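Local coordinates for protein aromatic-amino-acid transaminase TyrB (Burkholderia cenocepacia K56-2Valvano, PDB 4WD2) that probably catalyses the pyridoxal phosphate-dependent transfer of amino groups from aromatic amino acids to 2-oxo acids, at residues G101-L106 with G265-C270; P216-A221 with V244-A249; A93-R98 with E238-G243. All coordinates share one frame; numbering follows the deposited sequence.

Contact 1: residues G101-L106 with G265-C270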
ATOM      1  N   GLY A 101      -0.159  19.843 -19.392  1.00  9.49           N
ATOM      2  CA  GLY A 101      -0.896  18.670 -18.956  1.00 10.72           C
ATOM      3  C   GLY A 101      -0.342  17.336 -19.435  1.00 11.32           C
ATOM      4  O   GLY A 101      -1.093  16.362 -19.574  1.00  8.53           O
ATOM      5  N   ARG A 102       0.965  17.289 -19.675  1.00 10.90           N
ATOM      6  CA  ARG A 102       1.619  16.087 -20.186  1.00 11.50           C
ATOM      7  C   ARG A 102       2.093  15.132 -19.098  1.00 10.12           C
ATOM      8  O   ARG A 102       2.721  14.120 -19.401  1.00  9.82           O
ATOM      9  CB  ARG A 102       2.819  16.468 -21.052  1.00 12.32           C
ATOM     10  CG  ARG A 102       2.469  17.104 -22.377  1.00 15.01           C
ATOM     11  CD  ARG A 102       3.704  17.219 -23.261  1.00 18.55           C
ATOM     12  NE  ARG A 102       4.618  18.279 -22.826  1.00 21.23           N
ATOM     13  CZ  ARG A 102       4.666  19.492 -23.374  1.00 22.19           C
ATOM     14  NH1 ARG A 102       3.851  19.800 -24.378  1.00 22.42           N
ATOM     15  NH2 ARG A 102       5.530  20.399 -22.923  1.00 20.99           N
ATOM     16  N   ILE A 103       1.808  15.451 -17.838  1.00  9.41           N
ATOM     17  CA  ILE A 103       2.284  14.633 -16.720  1.00  8.23           C
ATOM     18  C   ILE A 103       1.148  14.000 -15.926  1.00  8.18           C
ATOM     19  O   ILE A 103       0.326  14.703 -15.354  1.00 10.05           O
ATOM     20  CB  ILE A 103       3.135  15.457 -15.731  1.00  6.81           C
ATOM     21  CG1 ILE A 103       4.266  16.194 -16.443  1.00  8.99           C
ATOM     22  CG2 ILE A 103       3.713  14.559 -14.644  1.00  7.32           C
ATOM     23  CD1 ILE A 103       5.017  17.130 -15.517  1.00  8.48           C
ATOM     24  N   ALA A 104       1.104  12.673 -15.890  1.00  8.44           N
ATOM     25  CA  ALA A 104       0.173  11.973 -15.011  1.00  8.06           C
ATOM     26  C   ALA A 104       0.837  11.722 -13.662  1.00  9.18           C
ATOM     27  O   ALA A 104       1.843  11.023 -13.595  1.00 11.58           O
ATOM     28  CB  ALA A 104      -0.288  10.650 -15.642  1.00  8.03           C
ATOM     29  N   THR A 105       0.278  12.298 -12.597  1.00  8.83           N
ATOM     30  CA  THR A 105       0.812  12.117 -11.243  1.00  9.72           C
ATOM     31  C   THR A 105      -0.216  11.522 -10.273  1.00 10.00           C
ATOM     32  O   THR A 105      -1.374  11.955 -10.231  1.00 10.22           O
ATOM     33  CB  THR A 105       1.315  13.452 -10.656  1.00 10.64           C
ATOM     34  OG1 THR A 105       2.385  13.955 -11.461  1.00 10.53           O
ATOM     35  CG2 THR A 105       1.816  13.265  -9.225  1.00 11.49           C
ATOM     36  N   LEU A 106       0.209  10.523  -9.504  1.00  9.58           N
ATOM     37  CA  LEU A 106      -0.620   9.978  -8.432  1.00 10.41           C
ATOM     38  C   LEU A 106       0.169   9.761  -7.144  1.00 11.12           C
ATOM     39  O   LEU A 106       1.398   9.624  -7.152  1.00  9.94           O
ATOM     40  CB  LEU A 106      -1.273   8.657  -8.858  1.00 11.71           C
ATOM     41  CG  LEU A 106      -0.367   7.432  -9.004  1.00 12.43           C
ATOM     42  CD1 LEU A 106      -1.131   6.163  -8.654  1.00 13.01           C
ATOM     43  CD2 LEU A 106       0.192   7.347 -10.416  1.00 12.50           C
ATOM     44  N   GLY A 265       5.370   9.662  -4.631  1.00  7.51           N
ATOM     45  CA  GLY A 265       4.616   9.935  -5.839  1.00  6.33           C
ATOM     46  C   GLY A 265       5.119   9.153  -7.036  1.00  6.05           C
ATOM     47  O   GLY A 265       6.275   8.723  -7.079  1.00  7.66           O
ATOM     48  N   LEU A 266       4.237   8.953  -8.005  1.00  7.17           N
ATOM     49  CA  LEU A 266       4.630   8.433  -9.304  1.00  7.12           C
ATOM     50  C   LEU A 266       4.162   9.410 -10.370  1.00  8.10           C
ATOM     51  O   LEU A 266       2.986   9.766 -10.419  1.00  9.07           O
ATOM     52  CB  LEU A 266       4.041   7.041  -9.557  1.00  7.38           C
ATOM     53  CG  LEU A 266       4.312   6.461 -10.951  1.00  8.64           C
ATOM     54  CD1 LEU A 266       5.805   6.301 -11.215  1.00  7.83           C
ATOM     55  CD2 LEU A 266       3.580   5.125 -11.144  1.00  9.28           C
ATOM     56  N   SER A 267       5.087   9.847 -11.218  1.00  7.35           N
ATOM     57  CA  SER A 267       4.738  10.710 -12.335  1.00  8.20           C
ATOM     58  C   SER A 267       5.196  10.092 -13.640  1.00 10.27           C
ATOM     59  O   SER A 267       6.306   9.558 -13.735  1.00 10.10           O
ATOM     60  CB  SER A 267       5.360  12.098 -12.174  1.00  7.93           C
ATOM     61  OG  SER A 267       4.810  12.780 -11.065  1.00  9.96           O
ATOM     62  N   VAL A 268       4.338  10.173 -14.650  1.00 11.42           N
ATOM     63  CA  VAL A 268       4.706   9.734 -15.989  1.00 10.13           C
ATOM     64  C   VAL A 268       4.536  10.898 -16.967  1.00 10.48           C
ATOM     65  O   VAL A 268       3.469  11.516 -17.027  1.00 10.69           O
ATOM     66  CB  VAL A 268       3.866   8.520 -16.433  1.00  9.28           C
ATOM     67  CG1 VAL A 268       4.330   8.013 -17.792  1.00  8.37           C
ATOM     68  CG2 VAL A 268       3.960   7.411 -15.396  1.00  9.06           C
ATOM     69  N   VAL A 269       5.602  11.204 -17.706  1.00  9.79           N
ATOM     70  CA  VAL A 269       5.597  12.288 -18.682  1.00  9.92           C
ATOM     71  C   VAL A 269       5.261  11.738 -20.057  1.00 10.71           C
ATOM     72  O   VAL A 269       5.973  10.873 -20.568  1.00 12.79           O
ATOM     73  CB  VAL A 269       6.956  12.997 -18.742  1.00 10.63           C
ATOM     74  CG1 VAL A 269       6.905  14.178 -19.704  1.00 11.20           C
ATOM     75  CG2 VAL A 269       7.390  13.441 -17.353  1.00  9.98           C
ATOM     76  N   CYS A 270       4.188  12.242 -20.661  1.00 10.56           N
ATOM     77  CA  CYS A 270       3.653  11.656 -21.893  1.00 11.30           C
ATOM     78  C   CYS A 270       3.695  12.630 -23.069  1.00 12.94           C
ATOM     79  O   CYS A 270       3.969  13.816 -22.889  1.00 12.50           O
ATOM     80  CB  CYS A 270       2.216  11.178 -21.665  1.00 11.07           C
ATOM     81  SG  CYS A 270       2.029  10.092 -20.234  1.00 11.42           S
TER
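The flat groups that meet are peptide units, whose N-H and C=O groups point at each other across the strands: Val-268 N reaches Ala-104 O at 2.8 Å and Ala-104 N reaches Val-268 O at 2.9 Å, each donor in the plane of the carbonyl it binds. Leu-106 and Leu-266 repeat the exchange with N-H groups nearly along the C=O axes, and Cys-270 N takes Arg-102 O at 2.7 Å. Between these bonds Ser-267 CA makes a CA-H...O contact with Ala-104 O at 3.2 Å. The strands run antiparallel (168°) in the mixed sheet of the fold type I aminotransferase domain, where 103-108 lies at one margin and 264-269 is antiparallel to both its neighbours. On the face of Ile-103, Thr-105, Ser-267 and Val-269, helix 80-91 packs. There Thr-105 OG1, anti to its carbonyl carbon, donates to Ser-267 OG at 2.7 Å and is also hydrogen-bonded to Gln-87, so two bonds fix the hydroxyl; Ile-103 CG2 lies 3.9 Å from Ser-267 CB. On the other face Leu-106 and Leu-266 point the same way side by side. Leu-106 takes the crowded chi1 position (71°), which sets CD2 4.0 Å from Leu-266 CB, while helix 273-288 packs over Leu-106 and Val-268.

Contact 2: residues P216-A221 with V244-A249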
ATOM      1  N   PRO A 216      13.093   5.595 -19.733  1.00 10.72           N
ATOM      2  CA  PRO A 216      13.742   5.931 -18.465  1.00 11.20           C
ATOM      3  C   PRO A 216      12.767   5.920 -17.295  1.00 10.56           C
ATOM      4  O   PRO A 216      11.688   6.532 -17.342  1.00  9.86           O
ATOM      5  CB  PRO A 216      14.291   7.341 -18.713  1.00  9.16           C
ATOM      6  CG  PRO A 216      13.390   7.918 -19.746  1.00 10.05           C
ATOM      7  CD  PRO A 216      13.009   6.757 -20.637  1.00 11.02           C
ATOM      8  N   PHE A 217      13.155   5.195 -16.255  1.00 10.19           N
ATOM      9  CA  PHE A 217      12.436   5.168 -14.993  1.00 11.34           C
ATOM     10  C   PHE A 217      13.356   5.803 -13.953  1.00 10.49           C
ATOM     11  O   PHE A 217      14.288   5.167 -13.457  1.00 10.99           O
ATOM     12  CB  PHE A 217      12.054   3.731 -14.608  1.00 12.23           C
ATOM     13  CG  PHE A 217      10.859   3.630 -13.689  1.00 11.43           C
ATOM     14  CD1 PHE A 217      10.046   2.515 -13.727  1.00 10.38           C
ATOM     15  CD2 PHE A 217      10.552   4.642 -12.795  1.00 11.57           C
ATOM     16  CE1 PHE A 217       8.955   2.410 -12.896  1.00 10.95           C
ATOM     17  CE2 PHE A 217       9.460   4.542 -11.962  1.00 10.31           C
ATOM     18  CZ  PHE A 217       8.660   3.423 -12.012  1.00 10.49           C
ATOM     19  N   VAL A 218      13.117   7.074 -13.655  1.00  9.42           N
ATOM     20  CA  VAL A 218      13.966   7.793 -12.716  1.00  8.57           C
ATOM     21  C   VAL A 218      13.468   7.600 -11.294  1.00  8.20           C
ATOM     22  O   VAL A 218      12.280   7.780 -11.012  1.00  8.75           O
ATOM     23  CB  VAL A 218      14.031   9.289 -13.034  1.00  9.37           C
ATOM     24  CG1 VAL A 218      14.977   9.987 -12.065  1.00  9.65           C
ATOM     25  CG2 VAL A 218      14.489   9.503 -14.473  1.00  8.76           C
ATOM     26  N   ASP A 219      14.389   7.199 -10.423  1.00  8.17           N
ATOM     27  CA  ASP A 219      14.128   6.966  -9.005  1.00  9.70           C
ATOM     28  C   ASP A 219      14.755   8.126  -8.227  1.00  8.45           C
ATOM     29  O   ASP A 219      15.981   8.215  -8.120  1.00  7.50           O
ATOM     30  CB  ASP A 219      14.716   5.605  -8.570  1.00  9.99           C
ATOM     31  CG  ASP A 219      14.293   5.182  -7.167  1.00 11.27           C
ATOM     32  OD1 ASP A 219      13.808   6.025  -6.385  1.00 13.13           O
ATOM     33  OD2 ASP A 219      14.463   3.988  -6.840  1.00 10.27           O
ATOM     34  N   MET A 220      13.913   9.030  -7.724  1.00  6.38           N
ATOM     35  CA  MET A 220      14.389  10.184  -6.973  1.00  6.49           C
ATOM     36  C   MET A 220      13.939  10.077  -5.526  1.00  8.34           C
ATOM     37  O   MET A 220      12.898  10.607  -5.150  1.00 10.46           O
ATOM     38  CB  MET A 220      13.885  11.492  -7.598  1.00  7.30           C
ATOM     39  CG  MET A 220      14.500  12.743  -6.971  1.00  8.08           C
ATOM     40  SD  MET A 220      14.097  14.240  -7.871  1.00 12.55           S
ATOM     41  CE  MET A 220      12.310  14.112  -7.906  1.00 12.19           C
ATOM     42  N   ALA A 221      14.729   9.382  -4.717  1.00  9.06           N
ATOM     43  CA  ALA A 221      14.339   9.084  -3.351  1.00 10.12           C
ATOM     44  C   ALA A 221      14.873  10.113  -2.356  1.00 11.96           C
ATOM     45  O   ALA A 221      14.435  10.149  -1.199  1.00 13.13           O
ATOM     46  CB  ALA A 221      14.805   7.678  -2.972  1.00 10.59           C
ATOM     47  N   VAL A 244      10.844  13.604 -23.420  1.00 13.15           N
ATOM     48  CA  VAL A 244      11.150  12.178 -23.360  1.00 12.52           C
ATOM     49  C   VAL A 244      10.149  11.446 -22.464  1.00 12.41           C
ATOM     50  O   VAL A 244       9.879  11.894 -21.348  1.00 13.30           O
ATOM     51  CB  VAL A 244      12.596  11.946 -22.850  1.00 10.41           C
ATOM     52  CG1 VAL A 244      12.907  10.457 -22.741  1.00 10.26           C
ATOM     53  CG2 VAL A 244      13.597  12.634 -23.779  1.00 10.72           C
ATOM     54  N   PRO A 245       9.575  10.331 -22.961  1.00 11.27           N
ATOM     55  CA  PRO A 245       8.698   9.481 -22.144  1.00 11.42           C
ATOM     56  C   PRO A 245       9.410   9.013 -20.885  1.00 11.55           C
ATOM     57  O   PRO A 245      10.338   8.213 -20.978  1.00 12.18           O
ATOM     58  CB  PRO A 245       8.389   8.290 -23.064  1.00 11.86           C
ATOM     59  CG  PRO A 245       9.492   8.313 -24.105  1.00 12.12           C
ATOM     60  CD  PRO A 245       9.753   9.781 -24.318  1.00 10.86           C
ATOM     61  N   THR A 246       8.985   9.498 -19.727  1.00  9.40           N
ATOM     62  CA  THR A 246       9.725   9.243 -18.498  1.00 10.34           C
ATOM     63  C   THR A 246       8.798   8.884 -17.346  1.00  9.84           C
ATOM     64  O   THR A 246       7.766   9.527 -17.150  1.00 10.03           O
ATOM     65  CB  THR A 246      10.566  10.480 -18.100  1.00 10.67           C
ATOM     66  OG1 THR A 246      11.440  10.831 -19.182  1.00 11.36           O
ATOM     67  CG2 THR A 246      11.388  10.219 -16.841  1.00  8.85           C
ATOM     68  N   LEU A 247       9.157   7.866 -16.577  1.00  9.12           N
ATOM     69  CA  LEU A 247       8.455   7.619 -15.327  1.00  7.59           C
ATOM     70  C   LEU A 247       9.349   8.129 -14.218  1.00  7.88           C
ATOM     71  O   LEU A 247      10.572   7.978 -14.285  1.00  6.43           O
ATOM     72  CB  LEU A 247       8.112   6.131 -15.124  1.00  7.53           C
ATOM     73  CG  LEU A 247       7.190   5.453 -16.148  1.00  6.84           C
ATOM     74  CD1 LEU A 247       7.962   4.981 -17.368  1.00  8.40           C
ATOM     75  CD2 LEU A 247       6.428   4.299 -15.531  1.00  7.10           C
ATOM     76  N   VAL A 248       8.738   8.761 -13.219  1.00  7.68           N
ATOM     77  CA  VAL A 248       9.477   9.278 -12.078  1.00  8.56           C
ATOM     78  C   VAL A 248       8.882   8.820 -10.755  1.00  7.55           C
ATOM     79  O   VAL A 248       7.747   9.161 -10.425  1.00  7.23           O
ATOM     80  CB  VAL A 248       9.515  10.814 -12.057  1.00  9.18           C
ATOM     81  CG1 VAL A 248      10.369  11.288 -10.871  1.00  5.81           C
ATOM     82  CG2 VAL A 248      10.046  11.358 -13.374  1.00 10.22           C
ATOM     83  N   ALA A 249       9.655   8.052  -9.996  1.00  8.65           N
ATOM     84  CA  ALA A 249       9.256   7.679  -8.647  1.00  9.06           C
ATOM     85  C   ALA A 249       9.966   8.555  -7.616  1.00  9.68           C
ATOM     86  O   ALA A 249      11.187   8.545  -7.537  1.00 10.65           O
ATOM     87  CB  ALA A 249       9.549   6.203  -8.395  1.00 11.02           C
TER
HETATM   88  O   HOH W   1      11.826   7.132  -4.677  1.00 13.23           O
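Four backbone hydrogen bonds, alternating in direction, carry the polar part of this pairing. Leu-247 N donates to Pro-216 O at 3.0 Å, Val-218 N to Leu-247 O at 2.8 Å, and the same exchange continues through Ala-249 N to Val-218 O and Met-220 N to Ala-249 O. Three of the four run nearly along the C=O axis, while Val-218 N meets Leu-247 O in the carbonyl plane.

Aromatic and apolar contacts fill one face. Phe-217 has CG anti to its backbone N (chi1 -155°), and the ring swings across toward the neighbouring strand. Leu-247 CB sits over one face in a CH-pi contact, 3.8 Å from the centroid and 17° off the normal, while CE2 of the ring meets Ala-249 CB at 3.9 Å. Helix 110-125 covers this side.

The strands are the two ends of a beta-alpha-beta crossover of the aminotransferase fold, in whose connection lies helix 234-241, on the opposite face, against Val-218, Thr-246 and Val-248. Where the second strand enters, packing is close: Pro-216 CD lies 3.1 Å from Pro-245 O, a buried carbonyl with no hydrogen-bond partner. Thr-246 OG1 turns back to Val-244 O at 2.9 Å, approaching from above the carbonyl plane.

The remaining polar links gather round Asp-219, on the Phe-217 face. Its OD1 accepts from a water at 2.8 Å, which also donates weakly to Ala-249 O. Its OD2 is hydrogen-bonded to His-141 and lies close to N1 of the pyridoxal phosphate-modified Lys-254. That placement is consistent with the aspartate which, in fold type I enzymes, stabilises a protonated cofactor pyridine; His-141 would then be a second-shell residue orienting the carboxylate.

Contact 3: residues A93-R98 with E238-G243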
ATOM      1  N   ALA A  93       7.135  24.390 -10.453  1.00  9.40           N
ATOM      2  CA  ALA A  93       5.836  24.987 -10.742  1.00  9.55           C
ATOM      3  C   ALA A  93       5.701  25.448 -12.188  1.00 10.51           C
ATOM      4  O   ALA A  93       4.632  25.310 -12.789  1.00 10.79           O
ATOM      5  CB  ALA A  93       5.580  26.168  -9.796  1.00 10.02           C
ATOM      6  N   ASP A  94       6.778  25.996 -12.744  1.00  9.37           N
ATOM      7  CA  ASP A  94       6.720  26.602 -14.072  1.00  9.86           C
ATOM      8  C   ASP A  94       7.074  25.638 -15.208  1.00  9.17           C
ATOM      9  O   ASP A  94       7.294  26.069 -16.347  1.00  8.48           O
ATOM     10  CB  ASP A  94       7.652  27.820 -14.131  1.00 11.92           C
ATOM     11  CG  ASP A  94       9.132  27.445 -14.042  1.00 12.82           C
ATOM     12  OD1 ASP A  94       9.452  26.296 -13.666  1.00 12.88           O
ATOM     13  OD2 ASP A  94       9.982  28.311 -14.348  1.00 12.05           O
ATOM     14  N   HIS A  95       7.143  24.343 -14.911  1.00  8.71           N
ATOM     15  CA  HIS A  95       7.600  23.401 -15.924  1.00  9.65           C
ATOM     16  C   HIS A  95       6.601  23.336 -17.074  1.00  9.59           C
ATOM     17  O   HIS A  95       5.400  23.241 -16.840  1.00  9.89           O
ATOM     18  CB  HIS A  95       7.820  22.013 -15.335  1.00  9.77           C
ATOM     19  CG  HIS A  95       8.697  21.152 -16.181  1.00 11.31           C
ATOM     20  ND1 HIS A  95       8.298  20.667 -17.413  1.00 11.88           N
ATOM     21  CD2 HIS A  95       9.962  20.710 -15.998  1.00 10.08           C
ATOM     22  CE1 HIS A  95       9.276  19.959 -17.940  1.00 10.55           C
ATOM     23  NE2 HIS A  95      10.298  19.964 -17.099  1.00 10.53           N
ATOM     24  N   PRO A  96       7.092  23.421 -18.322  1.00  9.31           N
ATOM     25  CA  PRO A  96       6.192  23.427 -19.483  1.00 10.44           C
ATOM     26  C   PRO A  96       5.371  22.139 -19.625  1.00  9.32           C
ATOM     27  O   PRO A  96       4.242  22.190 -20.094  1.00  8.83           O
ATOM     28  CB  PRO A  96       7.149  23.600 -20.672  1.00 11.20           C
ATOM     29  CG  PRO A  96       8.498  23.192 -20.151  1.00 11.02           C
ATOM     30  CD  PRO A  96       8.494  23.628 -18.717  1.00 10.68           C
ATOM     31  N   ALA A  97       5.929  21.004 -19.225  1.00 10.08           N
ATOM     32  CA  ALA A  97       5.201  19.743 -19.299  1.00 10.70           C
ATOM     33  C   ALA A  97       4.049  19.736 -18.305  1.00 11.52           C
ATOM     34  O   ALA A  97       3.019  19.096 -18.535  1.00 12.52           O
ATOM     35  CB  ALA A  97       6.130  18.569 -19.044  1.00  9.81           C
ATOM     36  N   ARG A  98       4.232  20.442 -17.194  1.00 10.15           N
ATOM     37  CA  ARG A  98       3.165  20.603 -16.209  1.00  9.03           C
ATOM     38  C   ARG A  98       2.070  21.508 -16.755  1.00  9.58           C
ATOM     39  O   ARG A  98       0.889  21.201 -16.634  1.00 10.66           O
ATOM     40  CB  ARG A  98       3.732  21.156 -14.900  1.00  7.24           C
ATOM     41  CG  ARG A  98       2.727  21.757 -13.937  1.00  7.43           C
ATOM     42  CD  ARG A  98       3.396  21.978 -12.580  1.00 11.24           C
ATOM     43  NE  ARG A  98       2.537  22.680 -11.626  1.00 12.15           N
ATOM     44  CZ  ARG A  98       1.563  22.116 -10.916  1.00 11.43           C
ATOM     45  NH1 ARG A  98       1.284  20.824 -11.052  1.00 11.75           N
ATOM     46  NH2 ARG A  98       0.852  22.854 -10.074  1.00 11.51           N
ATOM     47  N   GLU A 238      14.903  18.005 -17.004  1.00  8.28           N
ATOM     48  CA  GLU A 238      15.496  18.082 -18.340  1.00  8.49           C
ATOM     49  C   GLU A 238      14.926  17.012 -19.286  1.00  8.84           C
ATOM     50  O   GLU A 238      14.685  17.289 -20.461  1.00  9.12           O
ATOM     51  CB  GLU A 238      17.025  17.975 -18.257  1.00  9.96           C
ATOM     52  CG  GLU A 238      17.751  18.163 -19.586  1.00  9.35           C
ATOM     53  CD  GLU A 238      17.614  19.572 -20.162  1.00 11.27           C
ATOM     54  OE1 GLU A 238      17.057  20.460 -19.486  1.00 11.01           O
ATOM     55  OE2 GLU A 238      18.070  19.798 -21.303  1.00 11.80           O
ATOM     56  N   LEU A 239      14.695  15.801 -18.778  1.00  9.54           N
ATOM     57  CA  LEU A 239      14.010  14.770 -19.566  1.00  8.92           C
ATOM     58  C   LEU A 239      12.634  15.254 -20.024  1.00  9.21           C
ATOM     59  O   LEU A 239      12.265  15.116 -21.198  1.00  8.51           O
ATOM     60  CB  LEU A 239      13.864  13.474 -18.757  1.00  9.35           C
ATOM     61  CG  LEU A 239      15.030  12.482 -18.747  1.00  9.35           C
ATOM     62  CD1 LEU A 239      14.934  11.538 -17.560  1.00  7.75           C
ATOM     63  CD2 LEU A 239      15.080  11.680 -20.049  1.00 10.43           C
ATOM     64  N   ALA A 240      11.887  15.843 -19.095  1.00  8.60           N
ATOM     65  CA  ALA A 240      10.546  16.334 -19.386  1.00  9.68           C
ATOM     66  C   ALA A 240      10.537  17.558 -20.314  1.00 10.65           C
ATOM     67  O   ALA A 240       9.661  17.676 -21.174  1.00 11.52           O
ATOM     68  CB  ALA A 240       9.813  16.650 -18.086  1.00  9.57           C
ATOM     69  N   ARG A 241      11.496  18.468 -20.156  1.00  9.50           N
ATOM     70  CA  ARG A 241      11.583  19.612 -21.064  1.00  9.33           C
ATOM     71  C   ARG A 241      11.839  19.162 -22.504  1.00 10.52           C
ATOM     72  O   ARG A 241      11.416  19.816 -23.462  1.00 10.63           O
ATOM     73  CB  ARG A 241      12.686  20.581 -20.624  1.00  8.89           C
ATOM     74  CG  ARG A 241      12.259  21.602 -19.560  1.00  9.18           C
ATOM     75  CD  ARG A 241      13.346  22.656 -19.338  1.00  7.94           C
ATOM     76  NE  ARG A 241      14.584  22.085 -18.804  1.00  8.55           N
ATOM     77  CZ  ARG A 241      14.875  21.997 -17.505  1.00  8.48           C
ATOM     78  NH1 ARG A 241      14.016  22.435 -16.594  1.00  8.28           N
ATOM     79  NH2 ARG A 241      16.030  21.465 -17.113  1.00  6.91           N
ATOM     80  N   ARG A 242      12.530  18.038 -22.650  1.00 10.12           N
ATOM     81  CA  ARG A 242      12.919  17.561 -23.968  1.00 10.88           C
ATOM     82  C   ARG A 242      11.896  16.579 -24.531  1.00 11.39           C
ATOM     83  O   ARG A 242      12.085  16.019 -25.610  1.00 12.10           O
ATOM     84  CB  ARG A 242      14.313  16.924 -23.906  1.00 10.12           C
ATOM     85  CG  ARG A 242      15.426  17.951 -23.676  1.00  9.87           C
ATOM     86  CD  ARG A 242      16.808  17.309 -23.631  1.00  8.94           C
ATOM     87  NE  ARG A 242      17.100  16.565 -24.855  1.00 10.68           N
ATOM     88  CZ  ARG A 242      18.271  15.996 -25.130  1.00 11.35           C
ATOM     89  NH1 ARG A 242      19.271  16.082 -24.262  1.00  7.72           N
ATOM     90  NH2 ARG A 242      18.435  15.337 -26.274  1.00 11.23           N
ATOM     91  N   GLY A 243      10.814  16.376 -23.788  1.00 10.18           N
ATOM     92  CA  GLY A 243       9.693  15.574 -24.251  1.00 11.35           C
ATOM     93  C   GLY A 243       9.897  14.070 -24.222  1.00 14.06           C
ATOM     94  O   GLY A 243       9.202  13.330 -24.917  1.00 17.49           O
TER
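This is a small side-chain contact between two helix ends: the start of helix 96-99, just ahead of the marginal strand 103-108, meets the last turn of helix 234-241 on the outer part of the large domain. The imidazole of His-95 carries most of it. With CG anti to the backbone N (chi1 -161°), the ring reaches across so that CE1 comes to 3.4 Å from Ala-240 CB, a tight approach, and NE2 to 3.5 Å from Arg-241 CG. Arg-241 N lies at the edge of the ring, near its plane.

Both ring nitrogens are used. His-95 stands at the N-cap, and its ND1 accepts the N-H of Ala-97 at 3.0 Å, in the ring plane, as a capping bond; NE2 is hydrogen-bonded to Arg-237 O. One imidazole thus caps one helix and bonds the backbone of the other, helix 234-241, an arrangement consistent with a neutral ring protonated at NE2. The guanidinium of Arg-241, its NH1 4.5 Å from His-95 NE2, would also disfavour a second proton.

The opposing helix closes in a Schellman motif, with Gly-243 at positive phi (76°) after the last turn. In that turn Arg-241, bent at chi3, folds back along its own helix and holds Glu-238 side-on: NH2 meets the anti lone pair of Glu-238 OE1 at 2.8 Å, while NE approaches the same oxygen at 3.0 Å from above the carboxylate plane. The aliphatic part of the arginine is left facing the first helix, where Pro-96 CG lies 4.1 Å from Arg-241 CG. Deeper in, Ala-97 CB and Ala-240 CB meet at 4.3 Å. Helix 80-91 adjoins through Phe-91, which touches Ala-240, while Arg-242 forms salt bridges with Glu-203, Asp-207 and Glu-210 of helix 199-211.

In the fold
From the N terminus, 93-98 opens contact 3 and the chain passes directly into 101-106, the first half of contact 1. Some 110 residues later, 216-221 begins contact 2, helix 234-241 closes contact 3, and 244-249 then closes contact 2, leaving 265-270 to complete contact 1. Contact 2 is therefore nested inside the loop closed by contact 1, whereas contact 3 crosses both. Contacts 1 and 2 share one sheet: strands 246-251 and 264-269 are neighbours, joined by probable bonds from Val-248 N to Ser-267 O and from Val-269 N to Thr-246 O. Contact 3 ties the helices leading into strands 103-108 and 246-251 to each other.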